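Local structure of beta-glucuronidase (Dictyoglomus thermophilum, 6XXW) at residues Ser27-Val32 against Phe273-Met278; Val194-Phe199 against Leu263-Leu268. The protein probably hydrolyses beta-D-glucuronides as a member of glycoside hydrolase family 2. One frame throughout, in Å; residues are numbered along the deposited sequence.

Interaction 1 of 2, residues Ser27-Val32 against Phe273-Met278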
loop_
_atom_site.group_PDB
_atom_site.type_symbol
_atom_site.label_atom_id
_atom_site.label_comp_id
_atom_site.label_asym_id
_atom_site.label_seq_id
_atom_site.Cartn_x
_atom_site.Cartn_y
_atom_site.Cartn_z
ATOM N N SER A 27 -5.088 -29.486 -38.653
ATOM C CA SER A 27 -4.688 -29.377 -40.048
ATOM C C SER A 27 -5.794 -29.968 -40.917
ATOM O O SER A 27 -6.854 -30.370 -40.424
ATOM C CB SER A 27 -3.351 -30.088 -40.301
ATOM O OG SER A 27 -3.545 -31.494 -40.350
ATOM N N GLU A 28 -5.529 -30.022 -42.226
ATOM C CA GLU A 28 -6.403 -30.738 -43.148
ATOM C C GLU A 28 -6.673 -32.169 -42.698
ATOM O O GLU A 28 -7.668 -32.768 -43.117
ATOM C CB GLU A 28 -5.777 -30.754 -44.553
ATOM C CG GLU A 28 -5.575 -29.378 -45.173
ATOM C CD GLU A 28 -4.233 -28.740 -44.835
ATOM O OE1 GLU A 28 -3.684 -29.023 -43.748
ATOM O OE2 GLU A 28 -3.727 -27.948 -45.658
ATOM N N THR A 29 -5.801 -32.745 -41.875
ATOM C CA THR A 29 -5.907 -34.152 -41.530
ATOM C C THR A 29 -6.043 -34.407 -40.035
ATOM O O THR A 29 -6.066 -35.575 -39.621
ATOM C CB THR A 29 -4.690 -34.906 -42.083
ATOM O OG1 THR A 29 -3.510 -34.508 -41.372
ATOM C CG2 THR A 29 -4.502 -34.561 -43.555
ATOM N N ARG A 30 -6.139 -33.362 -39.212
ATOM C CA ARG A 30 -6.172 -33.532 -37.762
ATOM C C ARG A 30 -7.171 -32.566 -37.137
ATOM O O ARG A 30 -7.149 -31.374 -37.442
ATOM C CB ARG A 30 -4.788 -33.298 -37.154
ATOM C CG ARG A 30 -3.685 -34.174 -37.739
ATOM C CD ARG A 30 -2.373 -33.932 -37.041
ATOM N NE ARG A 30 -1.394 -34.955 -37.397
ATOM C CZ ARG A 30 -0.428 -35.367 -36.589
ATOM N NH1 ARG A 30 -0.310 -34.839 -35.374
ATOM N NH2 ARG A 30 0.420 -36.291 -37.007
ATOM N N GLU A 31 -8.021 -33.084 -36.257
ATOM C CA GLU A 31 -8.934 -32.288 -35.447
ATOM C C GLU A 31 -8.401 -32.179 -34.027
ATOM O O GLU A 31 -7.727 -33.086 -33.532
ATOM C CB GLU A 31 -10.332 -32.913 -35.418
ATOM C CG GLU A 31 -11.164 -32.624 -36.645
ATOM C CD GLU A 31 -12.553 -33.231 -36.549
ATOM O OE1 GLU A 31 -12.861 -34.150 -37.344
ATOM O OE2 GLU A 31 -13.332 -32.790 -35.672
ATOM N N VAL A 32 -8.702 -31.057 -33.374
ATOM C CA VAL A 32 -8.329 -30.827 -31.987
ATOM C C VAL A 32 -9.568 -30.350 -31.243
ATOM O O VAL A 32 -10.251 -29.429 -31.701
ATOM C CB VAL A 32 -7.187 -29.796 -31.854
ATOM C CG1 VAL A 32 -6.889 -29.535 -30.382
ATOM C CG2 VAL A 32 -5.934 -30.273 -32.588
ATOM N N PHE A 273 -3.072 -40.091 -45.254
ATOM C CA PHE A 273 -2.671 -38.753 -45.660
ATOM C C PHE A 273 -2.606 -37.934 -44.382
ATOM O O PHE A 273 -3.564 -37.946 -43.607
ATOM C CB PHE A 273 -3.691 -38.195 -46.658
ATOM C CG PHE A 273 -3.509 -36.743 -47.009
ATOM C CD1 PHE A 273 -2.324 -36.285 -47.548
ATOM C CD2 PHE A 273 -4.563 -35.850 -46.859
ATOM C CE1 PHE A 273 -2.173 -34.949 -47.886
ATOM C CE2 PHE A 273 -4.423 -34.514 -47.196
ATOM C CZ PHE A 273 -3.226 -34.064 -47.714
ATOM N N ASP A 274 -1.482 -37.261 -44.134
ATOM C CA ASP A 274 -1.322 -36.525 -42.881
ATOM C C ASP A 274 -0.477 -35.284 -43.127
ATOM O O ASP A 274 0.522 -35.339 -43.848
ATOM C CB ASP A 274 -0.681 -37.421 -41.800
ATOM C CG ASP A 274 -0.763 -36.823 -40.384
ATOM O OD1 ASP A 274 -1.712 -36.051 -40.085
ATOM O OD2 ASP A 274 0.122 -37.156 -39.557
ATOM N N ILE A 275 -0.870 -34.166 -42.515
ATOM C CA ILE A 275 -0.122 -32.922 -42.634
ATOM C C ILE A 275 0.132 -32.355 -41.240
ATOM O O ILE A 275 -0.790 -32.255 -40.425
ATOM C CB ILE A 275 -0.859 -31.891 -43.509
ATOM C CG1 ILE A 275 -1.052 -32.437 -44.929
ATOM C CG2 ILE A 275 -0.096 -30.576 -43.535
ATOM C CD1 ILE A 275 -1.818 -31.505 -45.835
ATOM N N TYR A 276 1.378 -31.983 -40.972
ATOM C CA TYR A 276 1.735 -31.271 -39.750
ATOM C C TYR A 276 2.627 -30.103 -40.127
ATOM O O TYR A 276 3.518 -30.245 -40.972
ATOM C CB TYR A 276 2.453 -32.182 -38.741
ATOM C CG TYR A 276 2.571 -31.601 -37.332
ATOM C CD1 TYR A 276 1.584 -31.816 -36.384
ATOM C CD2 TYR A 276 3.673 -30.843 -36.964
ATOM C CE1 TYR A 276 1.692 -31.285 -35.090
ATOM C CE2 TYR A 276 3.795 -30.310 -35.685
ATOM C CZ TYR A 276 2.797 -30.541 -34.753
ATOM O OH TYR A 276 2.897 -30.012 -33.489
ATOM N N ARG A 277 2.391 -28.952 -39.490
ATOM C CA ARG A 277 3.134 -27.731 -39.774
ATOM C C ARG A 277 3.708 -27.159 -38.487
ATOM O O ARG A 277 3.075 -27.241 -37.427
ATOM C CB ARG A 277 2.244 -26.662 -40.446
ATOM C CG ARG A 277 1.625 -27.091 -41.753
ATOM C CD ARG A 277 0.831 -25.957 -42.390
ATOM N NE ARG A 277 0.351 -26.351 -43.705
ATOM C CZ ARG A 277 -0.794 -26.981 -43.924
ATOM N NH1 ARG A 277 -1.598 -27.277 -42.910
ATOM N NH2 ARG A 277 -1.137 -27.308 -45.166
ATOM N N MET A 278 4.900 -26.567 -38.583
ATOM C CA MET A 278 5.466 -25.872 -37.438
ATOM C C MET A 278 6.346 -24.719 -37.901
ATOM O O MET A 278 7.105 -24.853 -38.865
ATOM C CB MET A 278 6.275 -26.826 -36.551
ATOM C CG MET A 278 6.812 -26.166 -35.296
ATOM S SD MET A 278 7.824 -27.325 -34.344
ATOM C CE MET A 278 8.415 -26.224 -33.049
#
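Two salt bridges, Arg30 with Asp274 and Glu28 with Arg277, fasten a type I turn (Ser27 to Arg30) to the strand 273-280. Arg30 grips Asp274 side-on, NE to OD1 and NH2 to OD2, the latter at 2.7 Å. Both oxygens use syn lone pairs, and the two planes are only 6° apart. Arg277 instead grips Glu28 end-on, NH1 to OE1 and NH2 to OE2, the former at 2.8 Å. Its plane is turned 32° from the carboxylate. A bend at chi2 (89°) carries the Glu28 carboxylate round to that guanidinium.

Hydroxyl groups work between these pairs. Thr29 OG1 donates to the anti lone pair of Asp274 OD1 (2.7 Å), so that oxygen accepts twice. Ser27 OG donates to Ile275 O at 2.9 Å and accepts from Thr29 N in an ST turn.

Apolar contact is slighter: Thr29 CG2 lies 3.5 Å from CD2 of Phe273. Tyr276 CD1 lies over one face of the Arg30 guanidinium, the two planes steeply inclined.

The turn lies just ahead of strand 32-43 of the sugar-binding domain, whereas 273-280 pairs with 257-268 in the next, probably immunoglobulin-like, domain: a salt-bridged interdomain interface. Glu28 and Arg277 also pack on a neighbouring subunit.

Interaction 2 of 2, residues Val194-Phe199 against Leu263-Leu268; sequences VYIKDF and LEIKLL
Phe199 and Ile265 make the CH-pi contact of this largely apolar interface: Ile265 CD1 sits 3.8 Å from the ring centroid, 22° off the normal, hence over the face. It is displaced toward the CG and CD1 side of the ring. With chi1 at 64°, Phe199 CG lies between its own backbone N and carbonyl carbon, which brings the ring over toward the facing strand. Leu263 CD2 reaches the same ring at CE2, 3.9 Å away, the two side chains running antiparallel alongside one another.

The remaining contacts are between aliphatic branches. Ile196 lays its CD1 methyl against CG2 of Ile265 at 3.8 Å, so Ile265 serves two neighbours with different branches: CG2 for the isoleucine and CD1 for the phenylalanine. Farther along, Leu267 CD2 meets Val194 CG1 at 4.0 Å, the two side chains lying roughly perpendicular.

No hydrogen bond spans the interface. Leu267 CD2 lies 3.3 Å from Val194 O, a buried carbonyl oxygen with no polar partner in the model. The nearest CA pair, Tyr195 and Leu267, is 7.1 Å apart, consistent with layers packed through side chains although the segments run 154° apart.

These side chains are part of the packing between two antiparallel sheets in what is probably the immunoglobulin-like beta-sandwich domain of family 2 glycosidases: strand 198-206 pairs with 209-217, where Lys197 and Asp198 form a classic beta bulge opposite Glu217, while 257-268 lies between 223-228 and 273-280. Ile216 from one sheet and Phe223 from the other add to the cover over Ile265.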
loop_
_atom_site.group_PDB
_atom_site.type_symbol
_atom_site.label_atom_id
_atom_site.label_comp_id
_atom_site.label_asym_id
_atom_site.label_seq_id
_atom_site.Cartn_x
_atom_site.Cartn_y
_atom_site.Cartn_z
ATOM N N VAL A 194 -1.943 -44.036 -39.864
ATOM C CA VAL A 194 -0.523 -43.875 -40.149
ATOM C C VAL A 194 -0.276 -42.375 -40.250
ATOM O O VAL A 194 -0.913 -41.688 -41.058
ATOM C CB VAL A 194 -0.119 -44.603 -41.444
ATOM C CG1 VAL A 194 1.374 -44.442 -41.729
ATOM C CG2 VAL A 194 -0.510 -46.073 -41.365
ATOM N N TYR A 195 0.643 -41.862 -39.436
ATOM C CA TYR A 195 0.661 -40.435 -39.144
ATOM C C TYR A 195 2.074 -39.996 -38.784
ATOM O O TYR A 195 2.942 -40.815 -38.486
ATOM C CB TYR A 195 -0.300 -40.100 -37.995
ATOM C CG TYR A 195 0.099 -40.686 -36.646
ATOM C CD1 TYR A 195 -0.009 -42.051 -36.395
ATOM C CD2 TYR A 195 0.572 -39.872 -35.622
ATOM C CE1 TYR A 195 0.358 -42.587 -35.174
ATOM C CE2 TYR A 195 0.932 -40.401 -34.392
ATOM C CZ TYR A 195 0.819 -41.761 -34.182
ATOM O OH TYR A 195 1.174 -42.293 -32.973
ATOM N N ILE A 196 2.283 -38.681 -38.796
ATOM C CA ILE A 196 3.558 -38.085 -38.408
ATOM C C ILE A 196 3.637 -38.121 -36.884
ATOM O O ILE A 196 2.902 -37.401 -36.208
ATOM C CB ILE A 196 3.690 -36.650 -38.925
ATOM C CG1 ILE A 196 3.653 -36.614 -40.451
ATOM C CG2 ILE A 196 4.959 -36.000 -38.364
ATOM C CD1 ILE A 196 2.812 -35.463 -40.986
ATOM N N LYS A 197 4.526 -38.956 -36.341
ATOM C CA LYS A 197 4.615 -39.110 -34.893
ATOM C C LYS A 197 5.511 -38.057 -34.258
ATOM O O LYS A 197 5.230 -37.591 -33.147
ATOM C CB LYS A 197 5.139 -40.503 -34.532
ATOM C CG LYS A 197 4.227 -41.668 -34.947
ATOM C CD LYS A 197 4.794 -43.005 -34.448
ATOM C CE LYS A 197 5.127 -42.933 -32.958
ATOM N NZ LYS A 197 5.329 -44.275 -32.312
ATOM N N ASP A 198 6.585 -37.687 -34.944
ATOM C CA ASP A 198 7.576 -36.751 -34.433
ATOM C C ASP A 198 8.446 -36.344 -35.610
ATOM O O ASP A 198 8.414 -36.966 -36.672
ATOM C CB ASP A 198 8.417 -37.379 -33.310
ATOM C CG ASP A 198 9.036 -36.345 -32.387
ATOM O OD1 ASP A 198 8.632 -35.170 -32.422
ATOM O OD2 ASP A 198 9.939 -36.711 -31.618
ATOM N N PHE A 199 9.223 -35.285 -35.419
ATOM C CA PHE A 199 10.279 -34.984 -36.366
ATOM C C PHE A 199 11.338 -34.189 -35.626
ATOM O O PHE A 199 11.066 -33.575 -34.594
ATOM C CB PHE A 199 9.751 -34.210 -37.583
ATOM C CG PHE A 199 9.213 -32.865 -37.232
ATOM C CD1 PHE A 199 7.887 -32.716 -36.844
ATOM C CD2 PHE A 199 10.024 -31.748 -37.270
ATOM C CE1 PHE A 199 7.389 -31.475 -36.490
ATOM C CE2 PHE A 199 9.520 -30.486 -36.911
ATOM C CZ PHE A 199 8.208 -30.362 -36.524
ATOM N N LEU A 263 7.541 -24.865 -41.588
ATOM C CA LEU A 263 7.868 -26.183 -42.103
ATOM C C LEU A 263 6.578 -26.977 -42.233
ATOM O O LEU A 263 5.855 -27.148 -41.246
ATOM C CB LEU A 263 8.842 -26.889 -41.168
ATOM C CG LEU A 263 9.317 -28.276 -41.582
ATOM C CD1 LEU A 263 10.217 -28.174 -42.786
ATOM C CD2 LEU A 263 10.058 -28.922 -40.407
ATOM N N GLU A 264 6.286 -27.453 -43.442
ATOM C CA GLU A 264 5.117 -28.285 -43.694
ATOM C C GLU A 264 5.546 -29.699 -44.067
ATOM O O GLU A 264 6.332 -29.890 -45.002
ATOM C CB GLU A 264 4.246 -27.694 -44.804
ATOM C CG GLU A 264 3.010 -28.534 -45.107
ATOM C CD GLU A 264 2.285 -28.079 -46.369
ATOM O OE1 GLU A 264 1.805 -26.926 -46.405
ATOM O OE2 GLU A 264 2.196 -28.882 -47.321
ATOM N N ILE A 265 5.031 -30.684 -43.335
ATOM C CA ILE A 265 5.342 -32.089 -43.561
ATOM C C ILE A 265 4.068 -32.781 -44.015
ATOM O O ILE A 265 3.045 -32.727 -43.321
ATOM C CB ILE A 265 5.906 -32.765 -42.299
ATOM C CG1 ILE A 265 7.216 -32.100 -41.863
ATOM C CG2 ILE A 265 6.096 -34.274 -42.530
ATOM C CD1 ILE A 265 7.606 -32.443 -40.427
ATOM N N LYS A 266 4.133 -33.450 -45.160
ATOM C CA LYS A 266 2.969 -34.116 -45.733
ATOM C C LYS A 266 3.312 -35.581 -45.956
ATOM O O LYS A 266 4.193 -35.900 -46.760
ATOM C CB LYS A 266 2.542 -33.444 -47.039
ATOM N N LEU A 267 2.635 -36.460 -45.222
ATOM C CA LEU A 267 2.686 -37.890 -45.489
ATOM C C LEU A 267 1.705 -38.231 -46.600
ATOM O O LEU A 267 0.517 -37.909 -46.507
ATOM C CB LEU A 267 2.339 -38.676 -44.228
ATOM C CG LEU A 267 2.141 -40.180 -44.422
ATOM C CD1 LEU A 267 3.478 -40.877 -44.663
ATOM C CD2 LEU A 267 1.431 -40.771 -43.213
ATOM N N LEU A 268 2.191 -38.884 -47.655
ATOM C CA LEU A 268 1.342 -39.247 -48.795
ATOM C C LEU A 268 1.484 -40.745 -49.052
ATOM O O LEU A 268 2.398 -41.171 -49.762
ATOM C CB LEU A 268 1.705 -38.424 -50.025
ATOM C CG LEU A 268 1.803 -36.912 -49.787
ATOM C CD1 LEU A 268 2.950 -36.307 -50.589
ATOM C CD2 LEU A 268 0.481 -36.207 -50.081
#

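Interaction 1 and interaction 2 have centres about 8 Å apart, and their second segments are neighbouring strands of one sheet, since 257-268 and 273-280 are successive and antiparallel; Met278 O lies 2.8 Å from Leu263 N. The polar cluster of the first also reaches the backbone of the second: Asp274 OD2 lies 2.8 Å from Ile196 N, a probable hydrogen bond, and Arg30 NH2 bonds to Ile196 O. Residues 194-199 thus have polar ties to both members of the Arg30-Asp274 salt bridge and apolar ones to 263-268. Both segments of interaction 2 fall, in sequence, between those of interaction 1. Both centres lie 26 to 27 Å from the chain's centre.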